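Local coordinates for protein IroE-like serine hydrolase (Shewanella oneidensis, PDB 3GFF) that probably hydrolyses ester bonds as a serine hydrolase of the esterase D family, which has the alpha/beta-hydrolase fold, at residues E24-V29 with H82-M87; Y165-T170 with K195-A200; M199-N204 with Y215-N220; K264-D269 with D282-L287. All blocks are in the same frame, centred on the assembly; numbering follows the deposited sequence.

Contact 1: E24-V29 with H82-M87; sequences ETREYV and HNTNRM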
# COMPACT_ATOMS: atom_id res chain seq x y z
N GLU A 24 25.12 1.82 -23.30
CA GLU A 24 23.72 1.83 -23.71
C GLU A 24 23.01 3.05 -23.15
O GLU A 24 23.53 3.75 -22.29
CB GLU A 24 22.98 0.55 -23.23
CG GLU A 24 23.00 0.36 -21.73
CD GLU A 24 22.45 -0.99 -21.24
OE1 GLU A 24 22.33 -1.95 -22.02
OE2 GLU A 24 22.18 -1.11 -20.03
N THR A 25 21.82 3.29 -23.66
CA THR A 25 20.92 4.30 -23.15
C THR A 25 20.21 3.68 -21.96
O THR A 25 19.76 2.53 -22.03
CB THR A 25 19.85 4.64 -24.18
OG1 THR A 25 20.50 5.03 -25.39
CG2 THR A 25 18.95 5.79 -23.67
N ARG A 26 20.16 4.42 -20.86
CA ARG A 26 19.47 4.00 -19.67
C ARG A 26 18.31 4.96 -19.39
O ARG A 26 18.48 6.16 -19.40
CB ARG A 26 20.45 3.93 -18.48
CG ARG A 26 21.21 2.62 -18.34
CD ARG A 26 20.20 1.47 -18.35
NE ARG A 26 20.67 0.25 -17.75
CZ ARG A 26 20.15 -0.37 -16.69
NH1 ARG A 26 19.06 0.04 -16.09
NH2 ARG A 26 20.72 -1.47 -16.27
N GLU A 27 17.12 4.40 -19.16
CA GLU A 27 15.94 5.18 -18.82
C GLU A 27 15.61 5.10 -17.34
O GLU A 27 15.91 4.10 -16.63
CB GLU A 27 14.72 4.73 -19.65
CG GLU A 27 14.86 5.08 -21.11
CD GLU A 27 13.70 4.60 -21.97
OE1 GLU A 27 12.99 3.64 -21.60
OE2 GLU A 27 13.53 5.19 -23.06
N TYR A 28 15.03 6.18 -16.86
CA TYR A 28 14.62 6.27 -15.48
C TYR A 28 13.53 7.33 -15.31
O TYR A 28 13.33 8.18 -16.18
CB TYR A 28 15.83 6.54 -14.57
CG TYR A 28 16.51 7.87 -14.72
CD1 TYR A 28 17.53 8.04 -15.64
CD2 TYR A 28 16.16 8.94 -13.92
CE1 TYR A 28 18.19 9.24 -15.74
CE2 TYR A 28 16.81 10.14 -14.02
CZ TYR A 28 17.83 10.28 -14.92
OH TYR A 28 18.47 11.49 -15.07
N VAL A 29 12.84 7.25 -14.18
CA VAL A 29 11.75 8.17 -13.84
C VAL A 29 12.03 8.83 -12.48
O VAL A 29 12.59 8.21 -11.59
CB VAL A 29 10.38 7.44 -13.79
CG1 VAL A 29 9.84 7.16 -15.18
CG2 VAL A 29 10.49 6.14 -12.96
N HIS A 82 14.80 1.88 -14.74
CA HIS A 82 14.28 0.83 -15.59
C HIS A 82 15.39 -0.12 -15.94
O HIS A 82 16.55 0.26 -15.95
CB HIS A 82 13.66 1.34 -16.88
CG HIS A 82 12.51 2.24 -16.65
ND1 HIS A 82 11.87 2.89 -17.68
CD2 HIS A 82 11.91 2.65 -15.51
CE1 HIS A 82 10.90 3.63 -17.19
NE2 HIS A 82 10.90 3.51 -15.87
N ASN A 83 14.99 -1.36 -16.24
CA ASN A 83 15.88 -2.39 -16.70
C ASN A 83 16.04 -2.44 -18.22
O ASN A 83 15.20 -1.98 -19.00
CB ASN A 83 15.34 -3.76 -16.27
CG ASN A 83 15.62 -4.06 -14.84
OD1 ASN A 83 16.75 -3.96 -14.40
ND2 ASN A 83 14.60 -4.47 -14.12
N THR A 84 17.18 -2.98 -18.62
CA THR A 84 17.42 -3.32 -20.01
C THR A 84 17.69 -4.85 -19.86
O THR A 84 16.76 -5.65 -20.00
CB THR A 84 18.58 -2.53 -20.58
OG1 THR A 84 19.78 -2.88 -19.90
CG2 THR A 84 18.32 -1.02 -20.45
N ASN A 85 18.91 -5.22 -19.49
CA ASN A 85 19.25 -6.63 -19.22
C ASN A 85 19.31 -6.90 -17.69
O ASN A 85 20.33 -6.74 -17.00
CB ASN A 85 20.55 -7.00 -19.94
CG ASN A 85 20.81 -8.50 -19.98
OD1 ASN A 85 20.26 -9.28 -19.19
ND2 ASN A 85 21.71 -8.90 -20.87
N ARG A 86 18.16 -7.29 -17.16
CA ARG A 86 17.98 -7.56 -15.74
C ARG A 86 18.85 -8.70 -15.18
O ARG A 86 19.41 -8.59 -14.10
CB ARG A 86 16.51 -7.88 -15.51
CG ARG A 86 16.12 -8.19 -14.08
CD ARG A 86 14.61 -8.09 -13.91
NE ARG A 86 14.30 -7.89 -12.50
CZ ARG A 86 13.96 -8.85 -11.65
NH1 ARG A 86 13.83 -10.12 -12.08
NH2 ARG A 86 13.72 -8.55 -10.37
N MSE A 87 18.98 -9.80 -15.91
CA MSE A 87 19.81 -10.88 -15.41
C MSE A 87 21.27 -10.47 -15.39
O MSE A 87 22.04 -10.97 -14.60
CB MSE A 87 19.61 -12.18 -16.19
CG MSE A 87 18.29 -12.93 -15.87
SE MSE A 87 18.11 -13.42 -13.97
CE MSE A 87 19.64 -14.56 -13.97

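Contact 2: Y165-T170 with K195-A200; sequences YLALDT and KQLFMA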
# COMPACT_ATOMS: atom_id res chain seq x y z
N TYR A 165 19.31 0.28 3.01
CA TYR A 165 18.85 -0.67 2.02
C TYR A 165 17.58 -1.39 2.47
O TYR A 165 17.42 -1.78 3.63
CB TYR A 165 19.93 -1.74 1.78
CG TYR A 165 21.28 -1.21 1.31
CD1 TYR A 165 21.51 -1.00 -0.03
CD2 TYR A 165 22.31 -0.95 2.20
CE1 TYR A 165 22.72 -0.52 -0.48
CE2 TYR A 165 23.56 -0.50 1.74
CZ TYR A 165 23.74 -0.29 0.39
OH TYR A 165 24.91 0.17 -0.16
N LEU A 166 16.70 -1.58 1.50
CA LEU A 166 15.48 -2.32 1.64
C LEU A 166 15.63 -3.49 0.70
O LEU A 166 15.68 -3.28 -0.52
CB LEU A 166 14.22 -1.50 1.31
CG LEU A 166 13.59 -0.83 2.53
CD1 LEU A 166 14.45 0.31 3.03
CD2 LEU A 166 12.15 -0.38 2.24
N ALA A 167 15.73 -4.69 1.27
CA ALA A 167 15.87 -5.95 0.49
C ALA A 167 14.57 -6.74 0.65
O ALA A 167 14.32 -7.30 1.69
CB ALA A 167 17.08 -6.73 0.96
N LEU A 168 13.74 -6.72 -0.38
CA LEU A 168 12.39 -7.29 -0.34
C LEU A 168 12.33 -8.66 -1.05
O LEU A 168 12.31 -8.77 -2.26
CB LEU A 168 11.39 -6.29 -0.94
CG LEU A 168 11.50 -4.84 -0.41
CD1 LEU A 168 10.52 -3.85 -1.12
CD2 LEU A 168 11.36 -4.83 1.11
N ASP A 169 12.33 -9.69 -0.22
CA ASP A 169 12.30 -11.09 -0.62
C ASP A 169 13.43 -11.39 -1.57
O ASP A 169 13.23 -11.90 -2.66
CB ASP A 169 10.96 -11.49 -1.19
CG ASP A 169 10.58 -12.89 -0.79
OD1 ASP A 169 10.89 -13.27 0.36
OD2 ASP A 169 9.95 -13.59 -1.60
N THR A 170 14.62 -11.07 -1.13
CA THR A 170 15.86 -11.23 -1.93
C THR A 170 16.00 -12.64 -2.49
O THR A 170 15.79 -13.62 -1.77
CB THR A 170 17.07 -10.94 -1.04
OG1 THR A 170 16.91 -9.64 -0.46
CG2 THR A 170 18.42 -11.01 -1.83
N LYS A 195 25.55 1.61 8.60
CA LYS A 195 24.64 1.17 7.58
C LYS A 195 23.35 0.68 8.20
O LYS A 195 23.27 0.48 9.42
CB LYS A 195 25.31 0.08 6.74
CG LYS A 195 26.65 0.51 6.12
CD LYS A 195 26.45 1.55 5.04
CE LYS A 195 27.74 1.97 4.41
NZ LYS A 195 27.50 2.86 3.25
N GLN A 196 22.34 0.58 7.35
CA GLN A 196 21.00 0.07 7.68
C GLN A 196 20.50 -0.89 6.61
O GLN A 196 20.67 -0.65 5.44
CB GLN A 196 20.00 1.22 7.90
CG GLN A 196 20.20 1.92 9.29
CD GLN A 196 19.31 3.15 9.47
OE1 GLN A 196 19.69 4.25 9.09
NE2 GLN A 196 18.18 2.99 10.11
N LEU A 197 19.91 -1.99 7.07
CA LEU A 197 19.35 -3.03 6.22
C LEU A 197 18.01 -3.46 6.81
O LEU A 197 17.89 -3.70 8.01
CB LEU A 197 20.27 -4.26 6.14
CG LEU A 197 19.65 -5.47 5.41
CD1 LEU A 197 19.46 -5.23 3.90
CD2 LEU A 197 20.50 -6.70 5.65
N PHE A 198 17.00 -3.51 5.95
CA PHE A 198 15.68 -4.05 6.31
C PHE A 198 15.43 -5.18 5.35
O PHE A 198 15.60 -5.00 4.13
CB PHE A 198 14.57 -2.99 6.18
CG PHE A 198 13.16 -3.56 6.29
CD1 PHE A 198 12.55 -3.71 7.52
CD2 PHE A 198 12.45 -3.90 5.14
CE1 PHE A 198 11.26 -4.22 7.63
CE2 PHE A 198 11.17 -4.39 5.23
CZ PHE A 198 10.58 -4.57 6.49
N MSE A 199 15.08 -6.35 5.86
CA MSE A 199 14.68 -7.48 5.00
C MSE A 199 13.19 -7.81 5.16
O MSE A 199 12.69 -7.96 6.28
CB MSE A 199 15.49 -8.75 5.33
CG MSE A 199 16.93 -8.68 4.96
SE MSE A 199 17.92 -10.22 5.56
CE MSE A 199 16.92 -11.62 4.60
N ALA A 200 12.49 -7.94 4.03
CA ALA A 200 11.10 -8.41 4.03
C ALA A 200 11.25 -9.85 3.59
O ALA A 200 12.02 -10.12 2.65
CB ALA A 200 10.20 -7.64 3.03
O HOH W 1 26.93 0.43 1.46

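Contact 3: M199-N204 with Y215-N220; sequences MAIANN and YHKDLN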
# COMPACT_ATOMS: atom_id res chain seq x y z
N MSE A 199 15.08 -6.35 5.86
CA MSE A 199 14.68 -7.48 5.00
C MSE A 199 13.19 -7.81 5.16
O MSE A 199 12.69 -7.96 6.28
CB MSE A 199 15.49 -8.75 5.33
CG MSE A 199 16.93 -8.68 4.96
SE MSE A 199 17.92 -10.22 5.56
CE MSE A 199 16.92 -11.62 4.60
N ALA A 200 12.49 -7.94 4.03
CA ALA A 200 11.10 -8.41 4.03
C ALA A 200 11.25 -9.85 3.59
O ALA A 200 12.02 -10.12 2.65
CB ALA A 200 10.20 -7.64 3.03
N ILE A 201 10.55 -10.76 4.24
CA ILE A 201 10.64 -12.18 3.93
C ILE A 201 9.22 -12.72 3.76
O ILE A 201 8.45 -12.76 4.72
CB ILE A 201 11.39 -12.99 5.04
CG1 ILE A 201 12.75 -12.37 5.32
CG2 ILE A 201 11.53 -14.48 4.61
CD1 ILE A 201 13.53 -12.97 6.54
N ALA A 202 8.88 -13.12 2.52
CA ALA A 202 7.55 -13.64 2.21
C ALA A 202 7.47 -15.17 2.39
O ALA A 202 8.42 -15.79 2.84
CB ALA A 202 7.14 -13.22 0.78
N ASN A 203 6.33 -15.75 2.03
CA ASN A 203 6.07 -17.19 2.17
C ASN A 203 5.66 -17.81 0.80
O ASN A 203 4.57 -18.38 0.66
CB ASN A 203 4.96 -17.37 3.22
CG ASN A 203 4.74 -18.84 3.63
OD1 ASN A 203 5.62 -19.66 3.48
ND2 ASN A 203 3.55 -19.15 4.11
N ASN A 204 6.52 -17.68 -0.22
CA ASN A 204 6.20 -18.18 -1.58
C ASN A 204 6.26 -19.72 -1.58
O ASN A 204 7.25 -20.29 -1.08
CB ASN A 204 7.19 -17.64 -2.60
CG ASN A 204 6.65 -17.67 -4.03
OD1 ASN A 204 5.66 -17.01 -4.33
ND2 ASN A 204 7.35 -18.36 -4.92
N TYR A 215 12.73 -23.52 -0.35
CA TYR A 215 14.17 -23.27 -0.40
C TYR A 215 14.53 -21.78 -0.41
O TYR A 215 15.46 -21.37 0.28
CB TYR A 215 14.75 -23.97 -1.63
CG TYR A 215 16.23 -23.78 -1.85
CD1 TYR A 215 17.15 -24.64 -1.26
CD2 TYR A 215 16.72 -22.78 -2.68
CE1 TYR A 215 18.50 -24.49 -1.46
CE2 TYR A 215 18.10 -22.63 -2.89
CZ TYR A 215 18.97 -23.49 -2.27
OH TYR A 215 20.33 -23.41 -2.46
N HIS A 216 13.83 -21.00 -1.22
CA HIS A 216 14.04 -19.55 -1.31
C HIS A 216 13.72 -18.87 0.05
O HIS A 216 14.48 -18.01 0.53
CB HIS A 216 13.18 -19.00 -2.48
CG HIS A 216 12.81 -17.55 -2.38
ND1 HIS A 216 13.73 -16.52 -2.47
CD2 HIS A 216 11.59 -16.96 -2.26
CE1 HIS A 216 13.09 -15.37 -2.39
NE2 HIS A 216 11.80 -15.61 -2.22
N LYS A 217 12.58 -19.22 0.64
CA LYS A 217 12.19 -18.67 1.94
C LYS A 217 13.19 -19.04 3.04
O LYS A 217 13.61 -18.19 3.83
CB LYS A 217 10.81 -19.15 2.35
CG LYS A 217 10.42 -18.75 3.78
CD LYS A 217 9.05 -19.16 4.17
CE LYS A 217 8.93 -20.60 4.48
NZ LYS A 217 7.77 -20.74 5.41
N ASP A 218 13.61 -20.30 3.06
CA ASP A 218 14.54 -20.78 4.08
C ASP A 218 15.89 -20.07 4.02
O ASP A 218 16.44 -19.73 5.07
CB ASP A 218 14.68 -22.31 4.05
CG ASP A 218 13.37 -23.01 4.22
OD1 ASP A 218 12.48 -22.39 4.83
OD2 ASP A 218 13.20 -24.16 3.76
N LEU A 219 16.41 -19.82 2.81
CA LEU A 219 17.64 -19.04 2.62
C LEU A 219 17.52 -17.67 3.25
O LEU A 219 18.47 -17.21 3.88
CB LEU A 219 18.01 -18.89 1.13
CG LEU A 219 19.05 -19.89 0.57
CD1 LEU A 219 19.02 -21.23 1.22
CD2 LEU A 219 18.96 -20.01 -0.91
N ASN A 220 16.36 -17.03 3.07
CA ASN A 220 16.10 -15.72 3.67
C ASN A 220 16.03 -15.71 5.20
O ASN A 220 16.63 -14.84 5.83
CB ASN A 220 14.84 -15.06 3.10
CG ASN A 220 15.11 -14.29 1.80
OD1 ASN A 220 15.39 -13.10 1.85
ND2 ASN A 220 15.06 -14.96 0.67
O HOH W 2 9.98 -20.19 -1.17

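Contact 4: K264-D269 with D282-L287; sequences KDFAID and DQYGVL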
# COMPACT_ATOMS: atom_id res chain seq x y z
N LYS A 264 10.86 6.07 11.24
CA LYS A 264 10.09 6.04 12.47
C LYS A 264 10.48 7.12 13.47
O LYS A 264 9.64 7.89 13.94
CB LYS A 264 10.26 4.64 13.10
CG LYS A 264 9.36 4.34 14.30
CD LYS A 264 9.58 2.88 14.83
CE LYS A 264 9.51 1.81 13.70
NZ LYS A 264 9.27 0.38 14.12
N ASP A 265 11.78 7.21 13.78
CA ASP A 265 12.23 8.13 14.82
C ASP A 265 12.38 9.60 14.39
O ASP A 265 12.87 10.40 15.18
CB ASP A 265 13.54 7.61 15.40
CG ASP A 265 13.38 6.26 16.02
OD1 ASP A 265 12.33 5.99 16.64
OD2 ASP A 265 14.32 5.46 15.90
N PHE A 266 11.95 9.93 13.17
CA PHE A 266 12.08 11.30 12.60
C PHE A 266 10.94 12.19 13.01
O PHE A 266 11.04 13.42 12.88
CB PHE A 266 12.11 11.27 11.07
CG PHE A 266 13.40 10.78 10.48
CD1 PHE A 266 13.88 9.51 10.75
CD2 PHE A 266 14.10 11.57 9.58
CE1 PHE A 266 15.03 9.06 10.18
CE2 PHE A 266 15.25 11.11 8.99
CZ PHE A 266 15.72 9.85 9.29
N ALA A 267 9.84 11.57 13.43
CA ALA A 267 8.63 12.27 13.90
C ALA A 267 8.87 13.06 15.19
O ALA A 267 9.54 12.60 16.11
CB ALA A 267 7.47 11.24 14.10
N ILE A 268 8.32 14.26 15.24
CA ILE A 268 8.43 15.16 16.39
C ILE A 268 7.01 15.30 16.95
O ILE A 268 6.11 15.80 16.27
CB ILE A 268 8.97 16.55 15.95
CG1 ILE A 268 10.43 16.44 15.47
CG2 ILE A 268 8.90 17.56 17.07
CD1 ILE A 268 10.95 17.74 14.79
N ASP A 269 6.81 14.83 18.17
CA ASP A 269 5.52 14.91 18.84
C ASP A 269 5.52 16.14 19.73
O ASP A 269 6.11 16.13 20.82
CB ASP A 269 5.32 13.65 19.68
CG ASP A 269 3.91 13.48 20.19
OD1 ASP A 269 3.10 14.44 20.20
OD2 ASP A 269 3.62 12.35 20.59
N ASP A 282 18.90 16.62 20.08
CA ASP A 282 19.47 15.34 20.50
C ASP A 282 18.94 14.22 19.60
O ASP A 282 19.73 13.38 19.11
CB ASP A 282 19.12 15.04 21.97
CG ASP A 282 19.75 16.05 22.97
OD1 ASP A 282 20.59 16.90 22.61
OD2 ASP A 282 19.40 15.94 24.18
N GLN A 283 17.62 14.22 19.40
CA GLN A 283 16.91 13.27 18.53
C GLN A 283 17.58 13.21 17.17
O GLN A 283 17.89 12.12 16.65
CB GLN A 283 15.43 13.71 18.37
CG GLN A 283 14.64 12.97 17.35
CD GLN A 283 13.24 13.53 17.15
OE1 GLN A 283 12.93 14.63 17.59
NE2 GLN A 283 12.38 12.75 16.51
N TYR A 284 17.81 14.38 16.58
CA TYR A 284 18.47 14.42 15.28
C TYR A 284 19.97 14.09 15.34
O TYR A 284 20.54 13.61 14.35
CB TYR A 284 18.07 15.69 14.50
CG TYR A 284 16.73 15.46 13.83
CD1 TYR A 284 15.55 15.53 14.56
CD2 TYR A 284 16.66 15.13 12.48
CE1 TYR A 284 14.32 15.27 13.98
CE2 TYR A 284 15.45 14.86 11.88
CZ TYR A 284 14.28 14.91 12.64
OH TYR A 284 13.08 14.68 12.02
N GLY A 285 20.59 14.27 16.51
CA GLY A 285 21.97 13.85 16.71
C GLY A 285 22.06 12.33 16.61
O GLY A 285 22.94 11.80 15.97
N VAL A 286 21.09 11.64 17.21
CA VAL A 286 21.04 10.19 17.18
C VAL A 286 20.81 9.71 15.74
O VAL A 286 21.51 8.79 15.29
CB VAL A 286 19.94 9.63 18.13
CG1 VAL A 286 19.86 8.06 18.01
CG2 VAL A 286 20.21 10.08 19.57
N LEU A 287 19.87 10.34 15.02
CA LEU A 287 19.61 9.98 13.61
C LEU A 287 20.87 10.17 12.77
O LEU A 287 21.23 9.31 11.95
CB LEU A 287 18.43 10.77 13.01
CG LEU A 287 17.05 10.55 13.67
CD1 LEU A 287 15.98 11.42 13.06
CD2 LEU A 287 16.72 9.08 13.59

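Contact 1: E24-V29 with H82-M87
Glu24 and Thr84 reach toward each other tip to tip, and Thr84 OG1 donates a hydrogen bond of 3.0 Å to Glu24 OE2. The hydroxyl comes from above the carboxylate plane, 36° out of it. Arg26 NE approaches OE2 from the same face, on the anti side, at 3.1 Å from Glu24 OE2 as part of a salt bridge. Arg88 adds another salt bridge to this oxygen. Glu24 CG sits between its backbone N and carbonyl carbon (chi1 59°), and from there the extended chain carries the carboxylate out to Thr84. An alanine in place of Glu24 would probably leave Thr84 OG1, Arg26 NE and Arg88 without this shared acceptor and free the hydroxyl to turn.

The methyl of Thr84 lies over one face of the Arg26 guanidinium, Thr84 CG2 being 3.8 Å from Arg26 NE, while the far end of the arginine makes a salt bridge to Asp89.

These pairs join strand 24-31 of the central mixed sheet to the loop that leaves its antiparallel neighbour, strand 77-81, and runs into helix 86-89, where Asn85 is the N-cap. The backbone pairing carries on past strand 77-81 through His82 N to Glu27 O at 3.1 Å.

The His82 side chain crosses that of Val29 at about a right angle, its NE2 3.9 Å from both Val29 CG1 and Val29 CG2. The other ring nitrogen, His82 ND1, lies 3.9 Å from Glu27 CB. The Glu27 carboxylate is turned 82° from the imidazole plane and forms its salt bridge with Arg16 of strand 12-19.

Contact 2: Y165-T170 with K195-A200
The Phe198 ring receives Leu168 CD2 at its edge, near the ring plane and 4.1 Å from Phe198 CE2, whereas Leu166 CG approaches it obliquely. The Tyr165 ring has Gln196 O near its plane at the edge, and at its hydroxyl a water lies 2.6 Å from Tyr165 OH and accepts a hydrogen bond from Lys195 NZ; that ammonium has a further partner in Phe162 O. Phe198 shares its sheet face with Leu166, Leu168 and Ala200. Here Leu168 CD2 packs 3.6 Å from Ala200 CB. Tyr165, Ala167, Leu197 and Met199 occupy the other face, with Leu197 CD1 4.1 Å from both Tyr165 CB and Ala167 CB.

Five backbone hydrogen bonds tie the parallel strands, from Tyr165 N to Gln196 O through to Asp169 N to Ala200 O (2.9 Å). The last one anchors Asp169, whose OD2 accepts from His247 and His216, consistent with the acid of a Ser145-His247-Asp169 triad.

Helix 178-189 links the strands in a beta-alpha-beta crossover. Strands 138-144 and 235-241 flank the pair, while helix 146-156 packs on Tyr165 and helix 215-230 on Leu197 and Met199.

Contact 3: M199-N204 with Y215-N220
Lys217 NZ donates to Asn203 OD1 at 3.1 Å and also has a hydrogen bond with Tyr241 OH of strand 235-241. The ammonium stands well above the Asn203 amide plane, and the two side chains lie side by side, pointing the same way. Lys217 is extended to CD and bends at chi3 (77°), while its CD rests 3.7 Å from Ala202 O. Asn203 ND2 is taken by Pro243 O, so both ends of that amide are held.

Deeper in, Ile201 and Asn220 slide past each other in opposite directions, Ile201 CG2 lying 3.7 Å from Asn220 CB. Met199 contributes its terminal methyl, with CE 3.5 Å from both Asn220 O and Asn220 OD1. Asn220 ND2 donates to His216 O at 3.1 Å, nearly straight and in the amide plane, and also to Thr170 O. At the edge of the His216 ring sits Asn204 CB, and Asn204 packs on Met70 of the second subunit. His216 NE2 bonds Asp169 OD2, a second partner beside His247 for the acid of the probable Ser145-His247-Asp169 triad; a bound imidazole, probably from crystallisation, lies about 4 Å from the His216 side chain.

The contact sets the end of strand 195-201 against the first turns of helix 215-230, their segment axes 9.6 Å apart at closest, with strand 235-241 flanking Ile201 and Asn203.

Contact 4: K264-D269 with D282-L287
Leu287 places its CD1 methyl over the centre of the Phe266 ring, 3.6 Å from the centroid of that ring and 12° off its normal, a CH-pi contact. The same methyl also lies above the Tyr284 ring, offset toward its rim, so one branch of the leucine serves both aromatics. The Phe266 and Tyr284 side chains cross at about a right angle, their ring planes 82° apart. The other branch of the leucine, Leu287 CD2, packs 3.9 Å from Asp265 CB, and Ile268 CD1 comes within 4.3 Å of Tyr284 CE1. Phe263 adds an edge-to-face partner for Phe266, and Val295 touches both Phe266 and Tyr284.

Outward from this cluster the contact turns polar. Tyr284 OH donates a short hydrogen bond to Phe266 O, lying in the carbonyl plane on a lone pair. Gln283 CG is anti to the backbone N (chi1 171°), and the extended chain beyond it carries the amide across to two carbonyls: Gln283 NE2 donates to Asp265 O at 2.7 Å and to Ala267 O at 2.9 Å, both acceptors close to the amide plane. An alanine in place of Gln283 would probably leave Asp265 O and Ala267 O without their shared donor, with Tyr284 OH the remaining side-chain donor of the three carbonyls. Further along the same helix, Arg290 forms a salt bridge with Asp265 OD2.

The paired amide hydrogens of Gln283 are likely to fix the rotation of its side-chain amide. Three successive carbonyls of segment 264-269 thus find side-chain donors on helix 277-291, and these bonds hold the chain that follows helix 250-263 against it.

In the fold
Contacts 2 and 3 form one continuous region: they share Met199 and Ala200 on strand 195-201, and their centres are 12 Å apart. They meet at Asp169, the probable acid of the Ser145-His247-Asp169 triad, where Asp169 OD2 lies 2.8 Å from His216 NE2, and at the adjoining Thr170. Contact 1 belongs to the same sheet but lies further toward its antiparallel side, its centre 22 Å from that of contact 2. Contact 4 joins helical and loop segments on the opposite side of the chain's centre from contact 1, about 36 Å away between centres; its nearest atoms are about 6 Å from contact 2, without touching.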